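Local structure of N-alpha-acetyltransferase 35, NatC auxiliary subunit (Saccharomyces cerevisiae, 6YGA) at residues S65-F76 against P269-K279; T534-L542 against N656-T664. The protein serves as the auxiliary subunit of the NatC N-terminal acetyltransferase, which acetylates the N-terminal Met of the L-A virus Gag protein. All coordinates share one frame; numbering follows the deposited sequence.

Interaction 1 of 2, residues S65-F76 against P269-K279; sequences SLIELTAEEIEF and PKGAFSTYIQK
Phe76 lays one face of its ring over the backbone of Gly271 and Ala272. Ala272 CA stands 3.8 Å from the centroid of the Phe76 ring, a CH-pi contact 19° off the normal. CG of Phe76 is anti to its own backbone N (chi1 -173°), which carries the ring over the backbone of 271-272. Pro269 CB meets the ring edge in plane, 3.9 Å from Phe76 CE2. Tyr82 and Arg118 also pack on Phe76. A second cluster lies at Leu69. Leu69 CD1 reaches the edge of the Tyr276 ring, 3.7 Å from Tyr276 CD2, and the two side chains cross at about a right angle. Leu69 CD2 and Ile67 CG2 both meet the hydroxyl oxygen of Thr275, OG1.

Residues 269 to 272 form a type II beta turn that abuts the short helix 71-75. Gly271, with a positive phi, lies flat against the helix, its CA 3.8 Å from Glu73 CA. Thr70 and Glu73 form a capping box at the start of this helix. Glu73 OE1 accepts from Thr70 N, 36° above the carboxylate plane. Glu73 OE2 takes a hydrogen bond from a water, and this water accepts from Thr275 N, bridging the segments.

At the polar edge, the extended chain of Lys279 runs to the backbone of 65-67. Lys279 NZ donates to Ile67 O at 2.9 Å, in the carbonyl plane, and Lys279 CE lies 3.2 Å from Ser65 O. Ser65 OG turns to Glu44 and Arg51 of the N-alpha-acetyltransferase 38 chain, which places this end beside that subunit.

Interaction 2 of 2, residues T534-L542 against N656-T664; sequences TKQFLNYLL and NNGVLVTGT
Gln536 O receives a weak bond from Val661 N at 3.3 Å, as well as the helical bond from Tyr540 N. Gln536 OE1 accepts a hydrogen bond from a water at 2.7 Å. The same water accepts from Gly658 N, also at 2.7 Å, and so joins the amide to the loop. The extended side chain of Gln536 lies along the loop backbone, with its CB 3.3 Å from Val659 O. Phe537 CA makes a CA-H...O contact with Val661 O, which also sits in plane at the edge of the Phe537 ring.

Here the loop between helices 619-653 and 668-701 crosses one side of the long helix 511-564, in the helical part of the chain assigned to the NAA35-like TPR repeats. Leu660 CD2 packs on the backbone of Tyr540, 3.7 Å from Tyr540 N. Thr662 CG2 sits over one face of the Tyr540 ring, 4.0 Å from the centroid, in a CH-pi contact. With Thr662 OG1 at chi1 65°, the methyl turns to the ring, and OG1 shares a hydrogen bond with Thr664 OG1. Tyr540 OH bonds to Tyr675 OH on helix 668-701. Leu320 of helix 319-328 packs against both Phe537 and Val661.

From the N terminus, the chain first passes through 65-76. It then runs through 192 residues, mostly helical, before 269-279 returns to close interaction 1. That contact ties the short helix 71-75 to the turn leading into helix 276-280. The chain later enters the long helix 511-564, which carries 534-542. After 113 more residues, 656-664 closes interaction 2 against that helix. The two loops follow in series and neither nest nor cross. Their centres are 62 Å apart, on opposite sides of the chain's centre. Interaction 1 borders the N-alpha-acetyltransferase 38 subunit, whereas interaction 2 touches no other protein chain and ties the loop between helices 619-653 and 668-701 to the long helix 511-564.

Interaction 1 of 2, residues S65-F76 against P269-K279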
loop_
_atom_site.group_PDB
_atom_site.type_symbol
_atom_site.label_atom_id
_atom_site.label_comp_id
_atom_site.label_asym_id
_atom_site.label_seq_id
_atom_site.Cartn_x
_atom_site.Cartn_y
_atom_site.Cartn_z
ATOM N N SER B 65 1.579 -2.114 29.509
ATOM C CA SER B 65 2.077 -2.119 30.879
ATOM C C SER B 65 2.478 -3.513 31.334
ATOM O O SER B 65 3.196 -3.644 32.330
ATOM C CB SER B 65 1.026 -1.548 31.832
ATOM O OG SER B 65 0.650 -0.237 31.453
ATOM N N LEU B 66 2.040 -4.554 30.630
ATOM C CA LEU B 66 2.330 -5.926 31.019
ATOM C C LEU B 66 3.473 -6.535 30.219
ATOM O O LEU B 66 3.679 -7.751 30.285
ATOM C CB LEU B 66 1.074 -6.786 30.877
ATOM C CG LEU B 66 -0.179 -6.276 31.591
ATOM C CD1 LEU B 66 -1.273 -7.325 31.528
ATOM C CD2 LEU B 66 0.110 -5.882 33.036
ATOM N N ILE B 67 4.216 -5.721 29.464
ATOM C CA ILE B 67 5.364 -6.230 28.722
ATOM C C ILE B 67 6.373 -6.822 29.693
ATOM O O ILE B 67 6.757 -6.188 30.684
ATOM C CB ILE B 67 5.994 -5.115 27.874
ATOM C CG1 ILE B 67 5.020 -4.648 26.786
ATOM C CG2 ILE B 67 7.303 -5.594 27.256
ATOM C CD1 ILE B 67 5.490 -3.426 26.010
ATOM N N GLU B 68 6.804 -8.049 29.415
ATOM C CA GLU B 68 7.786 -8.731 30.246
ATOM C C GLU B 68 9.189 -8.308 29.825
ATOM O O GLU B 68 9.550 -8.425 28.649
ATOM C CB GLU B 68 7.626 -10.248 30.130
ATOM C CG GLU B 68 6.193 -10.753 30.309
ATOM C CD GLU B 68 5.638 -10.502 31.703
ATOM O OE1 GLU B 68 6.426 -10.476 32.671
ATOM O OE2 GLU B 68 4.406 -10.337 31.832
ATOM N N LEU B 69 9.970 -7.808 30.780
ATOM C CA LEU B 69 11.339 -7.378 30.529
ATOM C C LEU B 69 12.301 -8.159 31.411
ATOM O O LEU B 69 11.970 -8.523 32.543
ATOM C CB LEU B 69 11.517 -5.878 30.795
ATOM C CG LEU B 69 10.705 -4.896 29.952
ATOM C CD1 LEU B 69 10.934 -3.466 30.422
ATOM C CD2 LEU B 69 11.045 -5.040 28.476
ATOM N N THR B 70 13.497 -8.411 30.881
ATOM C CA THR B 70 14.553 -9.041 31.653
ATOM C C THR B 70 15.195 -8.022 32.590
ATOM O O THR B 70 14.973 -6.812 32.485
ATOM C CB THR B 70 15.610 -9.651 30.734
ATOM O OG1 THR B 70 16.400 -8.607 30.149
ATOM C CG2 THR B 70 14.948 -10.459 29.622
ATOM N N ALA B 71 16.000 -8.533 33.524
ATOM C CA ALA B 71 16.698 -7.659 34.461
ATOM C C ALA B 71 17.628 -6.697 33.731
ATOM O O ALA B 71 17.706 -5.513 34.079
ATOM C CB ALA B 71 17.474 -8.497 35.476
ATOM N N GLU B 72 18.340 -7.185 32.710
ATOM C CA GLU B 72 19.203 -6.307 31.926
ATOM C C GLU B 72 18.394 -5.231 31.213
ATOM O O GLU B 72 18.807 -4.067 31.159
ATOM C CB GLU B 72 20.011 -7.124 30.916
ATOM C CG GLU B 72 21.054 -8.049 31.526
ATOM C CD GLU B 72 20.472 -9.366 32.004
ATOM O OE1 GLU B 72 19.378 -9.360 32.604
ATOM O OE2 GLU B 72 21.109 -10.414 31.767
ATOM N N GLU B 73 17.236 -5.600 30.662
ATOM C CA GLU B 73 16.399 -4.613 29.987
ATOM C C GLU B 73 15.861 -3.580 30.970
ATOM O O GLU B 73 15.731 -2.399 30.628
ATOM C CB GLU B 73 15.249 -5.307 29.256
ATOM C CG GLU B 73 15.685 -6.170 28.079
ATOM C CD GLU B 73 14.550 -7.003 27.504
ATOM O OE1 GLU B 73 13.580 -7.274 28.239
ATOM O OE2 GLU B 73 14.629 -7.390 26.316
ATOM N N ILE B 74 15.536 -4.005 32.193
ATOM C CA ILE B 74 14.970 -3.079 33.169
ATOM C C ILE B 74 16.056 -2.183 33.753
ATOM O O ILE B 74 15.845 -0.981 33.957
ATOM C CB ILE B 74 14.227 -3.857 34.272
ATOM C CG1 ILE B 74 13.011 -4.583 33.692
ATOM C CG2 ILE B 74 13.796 -2.924 35.394
ATOM C CD1 ILE B 74 12.301 -5.490 34.682
ATOM N N GLU B 75 17.234 -2.743 34.015
ATOM C CA GLU B 75 18.291 -2.045 34.735
ATOM C C GLU B 75 19.310 -1.374 33.822
ATOM O O GLU B 75 20.272 -0.786 34.329
ATOM C CB GLU B 75 19.021 -3.016 35.673
ATOM C CG GLU B 75 18.118 -3.750 36.661
ATOM C CD GLU B 75 17.459 -2.825 37.670
ATOM O OE1 GLU B 75 17.945 -1.690 37.856
ATOM O OE2 GLU B 75 16.449 -3.237 38.281
ATOM N N PHE B 76 19.134 -1.443 32.503
ATOM C CA PHE B 76 20.126 -0.878 31.594
ATOM C C PHE B 76 20.316 0.610 31.860
ATOM O O PHE B 76 19.346 1.369 31.958
ATOM C CB PHE B 76 19.720 -1.100 30.136
ATOM C CG PHE B 76 20.777 -0.678 29.150
ATOM C CD1 PHE B 76 20.843 0.632 28.700
ATOM C CD2 PHE B 76 21.719 -1.585 28.691
ATOM C CE1 PHE B 76 21.820 1.025 27.808
ATOM C CE2 PHE B 76 22.698 -1.197 27.795
ATOM C CZ PHE B 76 22.748 0.109 27.354
ATOM N N PRO B 269 25.490 -4.696 24.423
ATOM C CA PRO B 269 25.155 -4.901 25.836
ATOM C C PRO B 269 23.684 -5.251 25.997
ATOM O O PRO B 269 22.811 -4.669 25.349
ATOM C CB PRO B 269 25.490 -3.552 26.481
ATOM C CG PRO B 269 26.498 -2.949 25.579
ATOM C CD PRO B 269 26.121 -3.387 24.193
ATOM N N LYS B 270 23.423 -6.233 26.853
ATOM C CA LYS B 270 22.058 -6.690 27.076
ATOM C C LYS B 270 21.198 -5.566 27.642
ATOM O O LYS B 270 21.585 -4.886 28.596
ATOM C CB LYS B 270 22.061 -7.894 28.017
ATOM C CG LYS B 270 22.609 -9.164 27.382
ATOM C CD LYS B 270 22.366 -10.374 28.269
ATOM C CE LYS B 270 22.863 -11.653 27.615
ATOM N NZ LYS B 270 22.653 -12.835 28.497
ATOM N N GLY B 271 20.024 -5.374 27.043
ATOM C CA GLY B 271 19.136 -4.298 27.424
ATOM C C GLY B 271 19.346 -3.003 26.672
ATOM O O GLY B 271 18.598 -2.044 26.904
ATOM N N ALA B 272 20.346 -2.938 25.789
ATOM C CA ALA B 272 20.543 -1.742 24.979
ATOM C C ALA B 272 19.368 -1.519 24.035
ATOM O O ALA B 272 18.955 -0.377 23.800
ATOM C CB ALA B 272 21.849 -1.847 24.192
ATOM N N PHE B 273 18.822 -2.598 23.482
ATOM C CA PHE B 273 17.651 -2.545 22.617
ATOM C C PHE B 273 16.561 -3.395 23.250
ATOM O O PHE B 273 16.767 -4.588 23.500
ATOM C CB PHE B 273 17.981 -3.045 21.209
ATOM C CG PHE B 273 19.073 -2.269 20.529
ATOM C CD1 PHE B 273 20.406 -2.559 20.777
ATOM C CD2 PHE B 273 18.769 -1.251 19.640
ATOM C CE1 PHE B 273 21.415 -1.847 20.154
ATOM C CE2 PHE B 273 19.773 -0.536 19.012
ATOM C CZ PHE B 273 21.098 -0.834 19.270
ATOM N N SER B 274 15.408 -2.786 23.511
ATOM C CA SER B 274 14.334 -3.483 24.202
ATOM C C SER B 274 13.009 -2.804 23.884
ATOM O O SER B 274 12.962 -1.758 23.231
ATOM C CB SER B 274 14.579 -3.518 25.716
ATOM O OG SER B 274 14.560 -2.213 26.266
ATOM N N THR B 275 11.928 -3.427 24.353
ATOM C CA THR B 275 10.597 -2.844 24.305
ATOM C C THR B 275 10.305 -1.967 25.520
ATOM O O THR B 275 9.137 -1.678 25.799
ATOM C CB THR B 275 9.541 -3.947 24.184
ATOM O OG1 THR B 275 9.737 -4.914 25.222
ATOM C CG2 THR B 275 9.642 -4.639 22.833
ATOM N N TYR B 276 11.350 -1.543 26.240
ATOM C CA TYR B 276 11.172 -0.751 27.454
ATOM C C TYR B 276 10.408 0.537 27.174
ATOM O O TYR B 276 9.560 0.953 27.973
ATOM C CB TYR B 276 12.542 -0.444 28.067
ATOM C CG TYR B 276 12.529 0.454 29.289
ATOM C CD1 TYR B 276 12.600 1.836 29.162
ATOM C CD2 TYR B 276 12.474 -0.082 30.570
ATOM C CE1 TYR B 276 12.597 2.660 30.275
ATOM C CE2 TYR B 276 12.474 0.735 31.690
ATOM C CZ TYR B 276 12.534 2.105 31.534
ATOM O OH TYR B 276 12.532 2.921 32.644
ATOM N N ILE B 277 10.693 1.183 26.041
ATOM C CA ILE B 277 10.074 2.471 25.753
ATOM C C ILE B 277 8.577 2.321 25.515
ATOM O O ILE B 277 7.801 3.241 25.799
ATOM C CB ILE B 277 10.772 3.141 24.557
ATOM C CG1 ILE B 277 10.304 4.589 24.413
ATOM C CG2 ILE B 277 10.513 2.362 23.272
ATOM C CD1 ILE B 277 10.867 5.283 23.200
ATOM N N GLN B 278 8.140 1.171 24.997
ATOM C CA GLN B 278 6.709 0.951 24.828
ATOM C C GLN B 278 6.000 0.849 26.169
ATOM O O GLN B 278 4.808 1.155 26.265
ATOM C CB GLN B 278 6.454 -0.318 24.013
ATOM C CG GLN B 278 7.140 -0.349 22.658
ATOM C CD GLN B 278 6.800 -1.598 21.858
ATOM O OE1 GLN B 278 5.638 -1.997 21.766
ATOM N NE2 GLN B 278 7.817 -2.222 21.276
ATOM N N LYS B 279 6.707 0.427 27.214
ATOM C CA LYS B 279 6.041 0.154 28.480
ATOM C C LYS B 279 5.959 1.390 29.367
ATOM O O LYS B 279 4.981 1.546 30.108
ATOM C CB LYS B 279 6.762 -0.988 29.206
ATOM C CG LYS B 279 6.247 -1.292 30.601
ATOM C CD LYS B 279 6.870 -2.574 31.140
ATOM C CE LYS B 279 6.305 -2.933 32.504
ATOM N NZ LYS B 279 6.583 -4.348 32.881
HETATM O O HOH W 1 12.431 -6.488 24.862
#

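Interaction 2 of 2, residues T534-L542 against N656-T664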
loop_
_atom_site.group_PDB
_atom_site.type_symbol
_atom_site.label_atom_id
_atom_site.label_comp_id
_atom_site.label_asym_id
_atom_site.label_seq_id
_atom_site.Cartn_x
_atom_site.Cartn_y
_atom_site.Cartn_z
ATOM N N THR B 534 7.357 13.964 -33.931
ATOM C CA THR B 534 6.047 13.459 -33.537
ATOM C C THR B 534 5.653 12.241 -34.364
ATOM O O THR B 534 5.110 11.268 -33.828
ATOM C CB THR B 534 5.004 14.570 -33.669
ATOM O OG1 THR B 534 5.293 15.607 -32.724
ATOM C CG2 THR B 534 3.603 14.038 -33.410
ATOM N N LYS B 535 5.931 12.267 -35.671
ATOM C CA LYS B 535 5.604 11.123 -36.514
ATOM C C LYS B 535 6.318 9.863 -36.036
ATOM O O LYS B 535 5.711 8.790 -35.948
ATOM C CB LYS B 535 5.962 11.425 -37.968
ATOM C CG LYS B 535 5.804 10.239 -38.902
ATOM C CD LYS B 535 6.371 10.542 -40.277
ATOM C CE LYS B 535 6.273 9.323 -41.177
ATOM N NZ LYS B 535 6.780 9.589 -42.549
ATOM N N GLN B 536 7.606 9.979 -35.708
ATOM C CA GLN B 536 8.357 8.821 -35.238
ATOM C C GLN B 536 7.955 8.422 -33.824
ATOM O O GLN B 536 8.037 7.241 -33.471
ATOM C CB GLN B 536 9.851 9.113 -35.324
ATOM C CG GLN B 536 10.299 9.356 -36.751
ATOM C CD GLN B 536 11.514 10.247 -36.844
ATOM O OE1 GLN B 536 12.431 10.158 -36.027
ATOM N NE2 GLN B 536 11.525 11.123 -37.841
ATOM N N PHE B 537 7.514 9.383 -33.007
ATOM C CA PHE B 537 6.970 9.046 -31.695
ATOM C C PHE B 537 5.678 8.248 -31.829
ATOM O O PHE B 537 5.512 7.206 -31.184
ATOM C CB PHE B 537 6.750 10.320 -30.876
ATOM C CG PHE B 537 6.047 10.093 -29.562
ATOM C CD1 PHE B 537 6.421 9.056 -28.722
ATOM C CD2 PHE B 537 5.025 10.935 -29.160
ATOM C CE1 PHE B 537 5.773 8.855 -27.512
ATOM C CE2 PHE B 537 4.377 10.741 -27.953
ATOM C CZ PHE B 537 4.754 9.701 -27.128
ATOM N N LEU B 538 4.750 8.718 -32.668
ATOM C CA LEU B 538 3.515 7.971 -32.893
ATOM C C LEU B 538 3.796 6.606 -33.504
ATOM O O LEU B 538 3.025 5.661 -33.300
ATOM C CB LEU B 538 2.567 8.767 -33.790
ATOM C CG LEU B 538 2.035 10.075 -33.203
ATOM C CD1 LEU B 538 1.227 10.846 -34.231
ATOM C CD2 LEU B 538 1.200 9.792 -31.963
ATOM N N ASN B 539 4.891 6.485 -34.254
ATOM C CA ASN B 539 5.276 5.184 -34.784
ATOM C C ASN B 539 5.589 4.206 -33.659
ATOM O O ASN B 539 5.239 3.023 -33.738
ATOM C CB ASN B 539 6.476 5.339 -35.713
ATOM C CG ASN B 539 6.311 4.573 -36.996
ATOM O OD1 ASN B 539 5.715 5.068 -37.954
ATOM N ND2 ASN B 539 6.833 3.353 -37.029
ATOM N N TYR B 540 6.243 4.685 -32.599
ATOM C CA TYR B 540 6.538 3.825 -31.458
ATOM C C TYR B 540 5.270 3.470 -30.687
ATOM O O TYR B 540 5.092 2.316 -30.279
ATOM C CB TYR B 540 7.554 4.504 -30.539
ATOM C CG TYR B 540 7.567 3.952 -29.130
ATOM C CD1 TYR B 540 8.026 2.669 -28.872
ATOM C CD2 TYR B 540 7.123 4.719 -28.059
ATOM C CE1 TYR B 540 8.039 2.158 -27.585
ATOM C CE2 TYR B 540 7.135 4.218 -26.766
ATOM C CZ TYR B 540 7.595 2.935 -26.535
ATOM O OH TYR B 540 7.612 2.421 -25.257
ATOM N N LEU B 541 4.383 4.446 -30.476
ATOM C CA LEU B 541 3.140 4.172 -29.760
ATOM C C LEU B 541 2.285 3.160 -30.510
ATOM O O LEU B 541 1.637 2.306 -29.894
ATOM C CB LEU B 541 2.362 5.468 -29.539
ATOM C CG LEU B 541 2.981 6.492 -28.586
ATOM C CD1 LEU B 541 2.111 7.733 -28.508
ATOM C CD2 LEU B 541 3.183 5.886 -27.204
ATOM N N LEU B 542 2.267 3.242 -31.842
ATOM C CA LEU B 542 1.503 2.280 -32.628
ATOM C C LEU B 542 2.083 0.879 -32.495
ATOM O O LEU B 542 1.337 -0.101 -32.389
ATOM C CB LEU B 542 1.459 2.713 -34.092
ATOM C CG LEU B 542 0.444 3.809 -34.418
ATOM C CD1 LEU B 542 0.693 4.389 -35.801
ATOM C CD2 LEU B 542 -0.965 3.250 -34.317
ATOM N N ASN B 656 17.681 9.559 -32.595
ATOM C CA ASN B 656 18.104 10.329 -33.759
ATOM C C ASN B 656 18.342 9.457 -34.990
ATOM O O ASN B 656 19.116 9.843 -35.873
ATOM C CB ASN B 656 19.365 11.132 -33.433
ATOM C CG ASN B 656 19.124 12.198 -32.381
ATOM O OD1 ASN B 656 19.748 12.192 -31.320
ATOM N ND2 ASN B 656 18.219 13.125 -32.674
ATOM N N ASN B 657 17.688 8.299 -35.076
ATOM C CA ASN B 657 17.907 7.368 -36.176
ATOM C C ASN B 657 16.788 7.375 -37.211
ATOM O O ASN B 657 16.852 6.605 -38.173
ATOM C CB ASN B 657 18.108 5.949 -35.638
ATOM C CG ASN B 657 19.465 5.764 -34.997
ATOM O OD1 ASN B 657 19.587 5.195 -33.914
ATOM N ND2 ASN B 657 20.498 6.260 -35.663
ATOM N N GLY B 658 15.764 8.207 -37.032
ATOM C CA GLY B 658 14.845 8.536 -38.102
ATOM C C GLY B 658 13.617 7.658 -38.232
ATOM O O GLY B 658 12.741 7.975 -39.047
ATOM N N VAL B 659 13.513 6.572 -37.467
ATOM C CA VAL B 659 12.378 5.652 -37.549
ATOM C C VAL B 659 11.505 5.736 -36.299
ATOM O O VAL B 659 10.304 6.003 -36.388
ATOM C CB VAL B 659 12.850 4.204 -37.805
ATOM C CG1 VAL B 659 11.681 3.343 -38.266
ATOM C CG2 VAL B 659 13.986 4.179 -38.817
ATOM N N LEU B 660 12.088 5.504 -35.125
ATOM C CA LEU B 660 11.353 5.525 -33.869
ATOM C C LEU B 660 11.899 6.600 -32.939
ATOM O O LEU B 660 13.095 6.902 -32.943
ATOM C CB LEU B 660 11.423 4.169 -33.155
ATOM C CG LEU B 660 10.786 2.949 -33.824
ATOM C CD1 LEU B 660 11.148 1.667 -33.080
ATOM C CD2 LEU B 660 9.276 3.102 -33.914
ATOM N N VAL B 661 11.001 7.164 -32.138
ATOM C CA VAL B 661 11.350 8.035 -31.022
ATOM C C VAL B 661 10.671 7.467 -29.784
ATOM O O VAL B 661 9.436 7.457 -29.699
ATOM C CB VAL B 661 10.926 9.492 -31.269
ATOM C CG1 VAL B 661 11.051 10.311 -29.993
ATOM C CG2 VAL B 661 11.765 10.105 -32.372
ATOM N N THR B 662 11.476 6.970 -28.839
ATOM C CA THR B 662 10.961 6.350 -27.627
ATOM C C THR B 662 11.170 7.183 -26.371
ATOM O O THR B 662 10.463 6.961 -25.383
ATOM C CB THR B 662 11.608 4.973 -27.411
ATOM O OG1 THR B 662 13.010 5.133 -27.166
ATOM C CG2 THR B 662 11.411 4.094 -28.638
ATOM N N GLY B 663 12.117 8.118 -26.375
ATOM C CA GLY B 663 12.332 8.970 -25.217
ATOM C C GLY B 663 12.804 8.232 -23.985
ATOM O O GLY B 663 12.573 8.695 -22.862
ATOM N N THR B 664 13.469 7.091 -24.164
ATOM C CA THR B 664 13.884 6.240 -23.059
ATOM C C THR B 664 15.338 6.460 -22.660
ATOM O O THR B 664 15.931 5.589 -22.015
ATOM C CB THR B 664 13.662 4.769 -23.414
ATOM O OG1 THR B 664 14.356 4.461 -24.632
ATOM C CG2 THR B 664 12.183 4.482 -23.595
HETATM O O HOH W 2 15.010 9.897 -35.118
#